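Side-chain contacts in putative hydrolase (Burkholderia cenocepacia, PDB 4X00), which is thought to be a hydrolase of the alpha/beta-hydrolase fold, possibly an aryl esterase: residues G114-S119 / D137-L142; D86-A91 / L122-D127. All blocks are in the same frame, centred on the assembly; numbering follows the deposited sequence.

Contact 1. Residues G114-S119 / D137-L142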
ATOM      1  N   GLY A 114      -2.203   1.876   0.739  1.00  8.25           N
ATOM      2  CA  GLY A 114      -1.727   0.920   1.720  1.00  8.98           C
ATOM      3  C   GLY A 114      -1.169   1.586   2.969  1.00  9.38           C
ATOM      4  O   GLY A 114      -1.234   1.012   4.062  1.00  9.53           O
ATOM      5  N   GLY A 115      -0.605   2.786   2.804  1.00  8.73           N
ATOM      6  CA  GLY A 115      -0.146   3.569   3.952  1.00  9.77           C
ATOM      7  C   GLY A 115      -1.308   3.993   4.846  1.00  9.55           C
ATOM      8  O   GLY A 115      -1.214   3.975   6.079  1.00  9.59           O
ATOM      9  N   ALA A 116      -2.418   4.364   4.217  1.00 10.07           N
ATOM     10  CA  ALA A 116      -3.604   4.725   4.996  1.00 10.71           C
ATOM     11  C   ALA A 116      -4.168   3.515   5.734  1.00 10.49           C
ATOM     12  O   ALA A 116      -4.668   3.635   6.866  1.00 11.36           O
ATOM     13  CB  ALA A 116      -4.666   5.334   4.078  1.00 11.60           C
ATOM     14  N   VAL A 117      -4.110   2.355   5.086  1.00 10.00           N
ATOM     15  CA  VAL A 117      -4.511   1.123   5.776  1.00 10.19           C
ATOM     16  C   VAL A 117      -3.632   0.902   7.027  1.00  9.37           C
ATOM     17  O   VAL A 117      -4.158   0.557   8.107  1.00 10.21           O
ATOM     18  CB  VAL A 117      -4.410  -0.104   4.838  1.00 10.83           C
ATOM     19  CG1 VAL A 117      -4.621  -1.417   5.591  1.00 12.00           C
ATOM     20  CG2 VAL A 117      -5.388   0.005   3.645  1.00 10.38           C
ATOM     21  N   ILE A 118      -2.308   1.094   6.900  1.00  9.55           N
ATOM     22  CA  ILE A 118      -1.440   0.974   8.078  1.00  9.53           C
ATOM     23  C   ILE A 118      -1.837   1.981   9.151  1.00 10.09           C
ATOM     24  O   ILE A 118      -1.896   1.617  10.336  1.00 10.14           O
ATOM     25  CB  ILE A 118       0.047   1.147   7.701  1.00  9.72           C
ATOM     26  CG1 ILE A 118       0.487  -0.029   6.834  1.00  9.62           C
ATOM     27  CG2 ILE A 118       0.906   1.203   8.985  1.00 10.33           C
ATOM     28  CD1 ILE A 118       1.914   0.107   6.267  1.00  9.73           C
ATOM     29  N   SER A 119      -2.097   3.236   8.774  1.00 10.21           N
ATOM     30  CA  SER A 119      -2.476   4.207   9.811  1.00 10.45           C
ATOM     31  C   SER A 119      -3.740   3.768  10.536  1.00 10.70           C
ATOM     32  O   SER A 119      -3.834   3.903  11.762  1.00 11.02           O
ATOM     33  CB  SER A 119      -2.713   5.600   9.235  1.00 10.50           C
ATOM     34  OG  SER A 119      -1.495   6.105   8.732  1.00 10.96           O
ATOM     35  N   ASP A 137       5.556   6.020  -0.444  1.00  7.93           N
ATOM     36  CA  ASP A 137       4.661   7.001  -1.069  1.00  7.31           C
ATOM     37  C   ASP A 137       3.273   6.891  -0.473  1.00  7.35           C
ATOM     38  O   ASP A 137       2.256   6.970  -1.170  1.00  8.54           O
ATOM     39  CB  ASP A 137       4.666   6.836  -2.589  1.00  8.47           C
ATOM     40  CG  ASP A 137       5.989   7.283  -3.160  1.00  8.10           C
ATOM     41  OD1 ASP A 137       6.929   6.471  -3.067  1.00  9.20           O
ATOM     42  OD2 ASP A 137       6.133   8.471  -3.575  1.00  8.89           O
ATOM     43  N   GLY A 138       3.239   6.710   0.841  1.00  8.20           N
ATOM     44  CA  GLY A 138       1.994   6.504   1.541  1.00  8.90           C
ATOM     45  C   GLY A 138       1.094   7.711   1.591  1.00  9.13           C
ATOM     46  O   GLY A 138       1.531   8.879   1.732  1.00 10.34           O
ATOM     47  N   VAL A 139      -0.203   7.442   1.464  1.00  9.34           N
ATOM     48  CA  VAL A 139      -1.160   8.441   1.875  1.00 10.39           C
ATOM     49  C   VAL A 139      -1.001   8.656   3.368  1.00 10.91           C
ATOM     50  O   VAL A 139      -0.981   7.685   4.125  1.00 12.00           O
ATOM     51  CB  VAL A 139      -2.600   8.016   1.538  1.00 11.66           C
ATOM     52  CG1 VAL A 139      -3.623   8.962   2.248  1.00 13.10           C
ATOM     53  CG2 VAL A 139      -2.792   8.037   0.027  1.00 11.73           C
ATOM     54  N   ILE A 140      -0.890   9.919   3.778  1.00 10.68           N
ATOM     55  CA  ILE A 140      -0.879  10.286   5.191  1.00 12.07           C
ATOM     56  C   ILE A 140      -2.294  10.774   5.489  1.00 13.09           C
ATOM     57  O   ILE A 140      -3.074  10.073   6.137  1.00 13.48           O
ATOM     58  CB  ILE A 140       0.207  11.336   5.512  1.00 11.92           C
ATOM     59  CG1 ILE A 140       1.594  10.782   5.123  1.00 11.60           C
ATOM     60  CG2 ILE A 140       0.144  11.721   6.987  1.00 12.99           C
ATOM     61  CD1 ILE A 140       1.957   9.416   5.779  1.00 11.14           C
ATOM     62  N   GLU A 141      -2.660  11.937   4.955  1.00 13.24           N
ATOM     63  CA  GLU A 141      -4.068  12.335   4.931  1.00 14.68           C
ATOM     64  C   GLU A 141      -4.487  12.653   3.524  1.00 15.79           C
ATOM     65  O   GLU A 141      -3.675  13.083   2.702  1.00 15.78           O
ATOM     66  CB  GLU A 141      -4.322  13.549   5.836  1.00 15.76           C
ATOM     67  CG  GLU A 141      -4.044  13.228   7.295  1.00 17.29           C
ATOM     68  CD  GLU A 141      -3.902  14.444   8.176  1.00 19.00           C
ATOM     69  OE1 GLU A 141      -3.336  15.460   7.720  1.00 19.33           O
ATOM     70  OE2 GLU A 141      -4.365  14.375   9.347  1.00 19.82           O
ATOM     71  N   LEU A 142      -5.772  12.456   3.252  1.00 17.27           N
ATOM     72  CA  LEU A 142      -6.339  12.793   1.960  1.00 18.51           C
ATOM     73  C   LEU A 142      -6.812  14.241   1.979  1.00 19.62           C
ATOM     74  O   LEU A 142      -7.993  14.506   2.169  1.00 21.23           O
ATOM     75  CB  LEU A 142      -7.484  11.846   1.629  1.00 19.55           C
ATOM     76  CG  LEU A 142      -7.102  10.380   1.474  1.00 21.69           C
ATOM     77  CD1 LEU A 142      -8.355   9.504   1.524  1.00 23.10           C
ATOM     78  CD2 LEU A 142      -6.373  10.185   0.151  1.00 22.97           C
TER
HETATM   79  O   HOH W   1      -2.192   7.465   6.568  1.00 12.10           O
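Gly115 and Gly138 meet backbone to backbone, their CA atoms 4.4 Å apart, where helix 113-125 lies nearest the chain leaving strand 132-136. Neither has a side chain to stand between the two backbones. Just beyond, the carbonyl oxygen of Val139 rests against the peptide joining Gly115 to Ala116, with Val139 O 3.6 Å from Ala116 N; this is van der Waals contact, and no direct hydrogen bond spans the two segments.

The apolar share is a single methyl pair, Ala116 CB against Val139 CG1 at 4.2 Å. Val139 CG1 lies anti to its own backbone nitrogen (chi1 168°), which sets this branch beside the carbonyl carbon whose oxygen faces the helix.

All this happens at the start of the helix after the probable nucleophile elbow, in which Gly110, Ser112 and Gly114 fit the GxSxG pattern of alpha/beta hydrolases. Val139 also makes a backbone hydrogen bond with Ser112, the likely nucleophile, and its side chain touches the putative triad residues and a bound glycerol.

Polar contact between the segments runs through one water. It accepts from Ser119 OG at 2.6 Å and donates to Val139 O (2.7 Å) and Ile140 O (2.8 Å), so both its protons are spent on consecutive carbonyls. Ser119 OG has a further hydrogen bond with Tyr135 OH, on strand 132-136.

Contact 2. Residues D86-A91 / L122-D127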
ATOM      1  N   ASP A  86     -15.604   3.023   5.603  1.00 15.02           N
ATOM      2  CA  ASP A  86     -15.106   2.864   6.966  1.00 16.22           C
ATOM      3  C   ASP A  86     -13.663   2.330   6.890  1.00 15.50           C
ATOM      4  O   ASP A  86     -13.444   1.151   6.564  1.00 15.27           O
ATOM      5  CB  ASP A  86     -15.993   1.911   7.771  1.00 18.65           C
ATOM      6  CG  ASP A  86     -15.507   1.717   9.205  1.00 21.82           C
ATOM      7  OD1 ASP A  86     -14.539   2.397   9.613  1.00 22.20           O
ATOM      8  OD2 ASP A  86     -16.122   0.899   9.938  1.00 24.90           O
ATOM      9  N   GLY A  87     -12.680   3.186   7.186  1.00 15.52           N
ATOM     10  CA  GLY A  87     -11.280   2.784   7.178  1.00 15.26           C
ATOM     11  C   GLY A  87     -11.000   1.567   8.047  1.00 14.97           C
ATOM     12  O   GLY A  87     -10.072   0.813   7.768  1.00 15.31           O
ATOM     13  N   ARG A  88     -11.784   1.378   9.104  1.00 15.46           N
ATOM     14  CA  ARG A  88     -11.583   0.247   9.996  1.00 16.27           C
ATOM     15  C   ARG A  88     -11.726  -1.090   9.267  1.00 15.71           C
ATOM     16  O   ARG A  88     -11.084  -2.074   9.660  1.00 15.95           O
ATOM     17  CB  ARG A  88     -12.570   0.322  11.188  1.00 18.21           C
ATOM     18  CG  ARG A  88     -12.510  -0.839  12.192  1.00 22.39           C
ATOM     19  CD  ARG A  88     -11.122  -1.013  12.817  1.00 25.53           C
ATOM     20  NE  ARG A  88     -11.148  -2.088  13.810  1.00 27.29           N
ATOM     21  CZ  ARG A  88     -11.455  -1.916  15.089  1.00 28.94           C
ATOM     22  NH1 ARG A  88     -11.772  -0.709  15.529  1.00 29.25           N
ATOM     23  NH2 ARG A  88     -11.442  -2.946  15.926  1.00 30.16           N
ATOM     24  N   ARG A  89     -12.574  -1.155   8.225  1.00 14.58           N
ATOM     25  CA  ARG A  89     -12.753  -2.435   7.537  1.00 14.37           C
ATOM     26  C   ARG A  89     -11.449  -2.888   6.896  1.00 12.74           C
ATOM     27  O   ARG A  89     -11.114  -4.080   6.907  1.00 12.75           O
ATOM     28  CB  ARG A  89     -13.810  -2.370   6.429  1.00 16.06           C
ATOM     29  CG  ARG A  89     -15.183  -2.075   6.841  1.00 18.95           C
ATOM     30  CD  ARG A  89     -15.758  -3.246   7.593  1.00 22.09           C
ATOM     31  NE  ARG A  89     -17.050  -2.811   8.038  1.00 25.20           N
ATOM     32  CZ  ARG A  89     -18.189  -3.024   7.388  1.00 27.23           C
ATOM     33  NH1 ARG A  89     -18.225  -3.761   6.277  1.00 26.82           N
ATOM     34  NH2 ARG A  89     -19.305  -2.536   7.889  1.00 30.30           N
ATOM     35  N   TRP A  90     -10.714  -1.936   6.330  1.00 12.57           N
ATOM     36  CA  TRP A  90      -9.457  -2.279   5.670  1.00 11.86           C
ATOM     37  C   TRP A  90      -8.398  -2.644   6.714  1.00 11.58           C
ATOM     38  O   TRP A  90      -7.567  -3.523   6.490  1.00 11.91           O
ATOM     39  CB  TRP A  90      -8.942  -1.119   4.824  1.00 12.06           C
ATOM     40  CG  TRP A  90      -9.920  -0.515   3.821  1.00 11.08           C
ATOM     41  CD1 TRP A  90     -11.055   0.181   4.095  1.00 11.83           C
ATOM     42  CD2 TRP A  90      -9.787  -0.507   2.396  1.00 10.95           C
ATOM     43  NE1 TRP A  90     -11.648   0.613   2.933  1.00 10.86           N
ATOM     44  CE2 TRP A  90     -10.886   0.202   1.873  1.00 10.93           C
ATOM     45  CE3 TRP A  90      -8.841  -1.032   1.511  1.00 11.54           C
ATOM     46  CZ2 TRP A  90     -11.069   0.388   0.497  1.00 11.54           C
ATOM     47  CZ3 TRP A  90      -9.016  -0.840   0.158  1.00 11.18           C
ATOM     48  CH2 TRP A  90     -10.107  -0.127  -0.340  1.00 11.34           C
ATOM     49  N   ALA A  91      -8.389  -1.922   7.826  1.00 11.87           N
ATOM     50  CA  ALA A  91      -7.512  -2.284   8.922  1.00 12.14           C
ATOM     51  C   ALA A  91      -7.818  -3.677   9.447  1.00 11.74           C
ATOM     52  O   ALA A  91      -6.890  -4.427   9.799  1.00 12.30           O
ATOM     53  CB  ALA A  91      -7.602  -1.254  10.057  1.00 13.17           C
ATOM     54  N   LEU A 122      -2.848   0.936  12.868  1.00 11.35           N
ATOM     55  CA  LEU A 122      -2.206   1.484  14.067  1.00 12.68           C
ATOM     56  C   LEU A 122      -3.227   2.142  14.982  1.00 13.86           C
ATOM     57  O   LEU A 122      -3.159   1.992  16.205  1.00 14.42           O
ATOM     58  CB  LEU A 122      -1.141   2.495  13.666  1.00 11.86           C
ATOM     59  CG  LEU A 122       0.098   1.862  13.037  1.00 12.54           C
ATOM     60  CD1 LEU A 122       0.992   2.972  12.496  1.00 12.76           C
ATOM     61  CD2 LEU A 122       0.887   0.976  14.033  1.00 13.81           C
ATOM     62  N   ALA A 123      -4.194   2.856  14.414  1.00 13.78           N
ATOM     63  CA  ALA A 123      -5.174   3.552  15.262  1.00 14.37           C
ATOM     64  C   ALA A 123      -6.030   2.563  16.043  1.00 16.28           C
ATOM     65  O   ALA A 123      -6.323   2.763  17.232  1.00 17.79           O
ATOM     66  CB  ALA A 123      -6.049   4.465  14.408  1.00 14.35           C
ATOM     67  N   ALA A 124      -6.428   1.483  15.377  1.00 15.98           N
ATOM     68  CA  ALA A 124      -7.363   0.541  15.993  1.00 17.02           C
ATOM     69  C   ALA A 124      -6.679  -0.499  16.887  1.00 17.75           C
ATOM     70  O   ALA A 124      -7.247  -0.919  17.909  1.00 19.95           O
ATOM     71  CB  ALA A 124      -8.174  -0.169  14.902  1.00 18.64           C
ATOM     72  N   TYR A 125      -5.467  -0.910  16.509  1.00 16.77           N
ATOM     73  CA  TYR A 125      -4.830  -2.068  17.135  1.00 16.99           C
ATOM     74  C   TYR A 125      -3.533  -1.717  17.848  1.00 16.63           C
ATOM     75  O   TYR A 125      -3.028  -2.526  18.615  1.00 17.73           O
ATOM     76  CB  TYR A 125      -4.547  -3.151  16.082  1.00 17.23           C
ATOM     77  CG  TYR A 125      -5.803  -3.773  15.511  1.00 17.99           C
ATOM     78  CD1 TYR A 125      -6.396  -4.856  16.131  1.00 18.82           C
ATOM     79  CD2 TYR A 125      -6.383  -3.284  14.350  1.00 18.01           C
ATOM     80  CE1 TYR A 125      -7.552  -5.431  15.611  1.00 20.36           C
ATOM     81  CE2 TYR A 125      -7.533  -3.853  13.830  1.00 19.23           C
ATOM     82  CZ  TYR A 125      -8.110  -4.927  14.465  1.00 20.44           C
ATOM     83  OH  TYR A 125      -9.272  -5.502  13.951  1.00 22.10           O
ATOM     84  N   GLY A 126      -2.983  -0.533  17.570  1.00 15.70           N
ATOM     85  CA  GLY A 126      -1.663  -0.178  18.058  1.00 15.15           C
ATOM     86  C   GLY A 126      -0.586  -0.995  17.382  1.00 15.07           C
ATOM     87  O   GLY A 126      -0.852  -1.714  16.427  1.00 14.91           O
ATOM     88  N   ASP A 127       0.648  -0.889  17.859  1.00 15.01           N
ATOM     89  CA  ASP A 127       1.750  -1.555  17.163  1.00 15.37           C
ATOM     90  C   ASP A 127       2.395  -2.730  17.897  1.00 15.33           C
ATOM     91  O   ASP A 127       3.456  -3.201  17.472  1.00 16.25           O
ATOM     92  CB  ASP A 127       2.836  -0.545  16.791  1.00 16.03           C
ATOM     93  CG  ASP A 127       3.483   0.093  17.991  1.00 17.06           C
ATOM     94  OD1 ASP A 127       3.264  -0.363  19.140  1.00 18.07           O
ATOM     95  OD2 ASP A 127       4.232   1.059  17.761  1.00 17.45           O
TER
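Arg88 lays one face of its guanidinium over the methyl of Ala124, whose CB stands 3.4 Å above the guanidinium plane, displaced toward the rim. That methyl serves several atoms at once, since Arg88 CD, NE, CZ and NH1 are each 3.7 Å from Ala124 CB. Tyr125 comes to the same arginine from another direction: its hydroxyl sits at the guanidinium edge, near the plane, with Tyr125 OH 3.9 Å from Arg88 NH2. The two side chains cross at about a right angle and their planes are 72° apart, which rules out a parallel stack. Beside the hydroxyl-bearing carbon, Tyr125 CE2 is 4.1 Å from Ala91 O, which approaches the ring obliquely.

Asp92 ties this pair together. Its OD1 forms a salt bridge with Arg88 NE and a hydrogen bond with Tyr125 OH, so one carboxylate oxygen links the two side chains although they are not bonded to each other. Within the alpha/beta-hydrolase fold, the contact joins the first turn of helix 87-100 to the last turn of helix 113-125, the helix that follows the probable nucleophile elbow.

Arg88 reaches across because CG lies anti to the backbone nitrogen and the chain then bends at chi2 (58°). Its own backbone is held by the N-cap: Arg88 N donates to Asp86 OD1 at 3.0 Å with an N-H...O angle of 150°, meeting that oxygen from well above the carboxylate plane. On the facing helix, the Tyr125 and Tyr121 rings meet with their planes nearly parallel. Right after Tyr125, Gly126, the first residue to leave helical geometry, has a positive phi, while Gly126 N still bonds to Leu122 O at 2.9 Å.

Followed from the N terminus, the chain builds the first four strands before it reaches helix 87-100, whose opening turn carries the first half of contact 2. It runs through strand 107-111 and the probable elbow into helix 113-125, which supplies segment 114-119 to contact 1; its last turn and the two residues after it, segment 122-127, close the loop of contact 2. Strand 132-136 follows, and the loop after it returns to the start of the helix to close contact 1. The two closures therefore cross, with helix 113-125 shared: contact 2 ties it to helix 87-100, contact 1 to the 137-142 loop. With centres about 11 Å apart, the contacts also touch directly, Val117 CG1 packing 3.7 Å from Trp90 O.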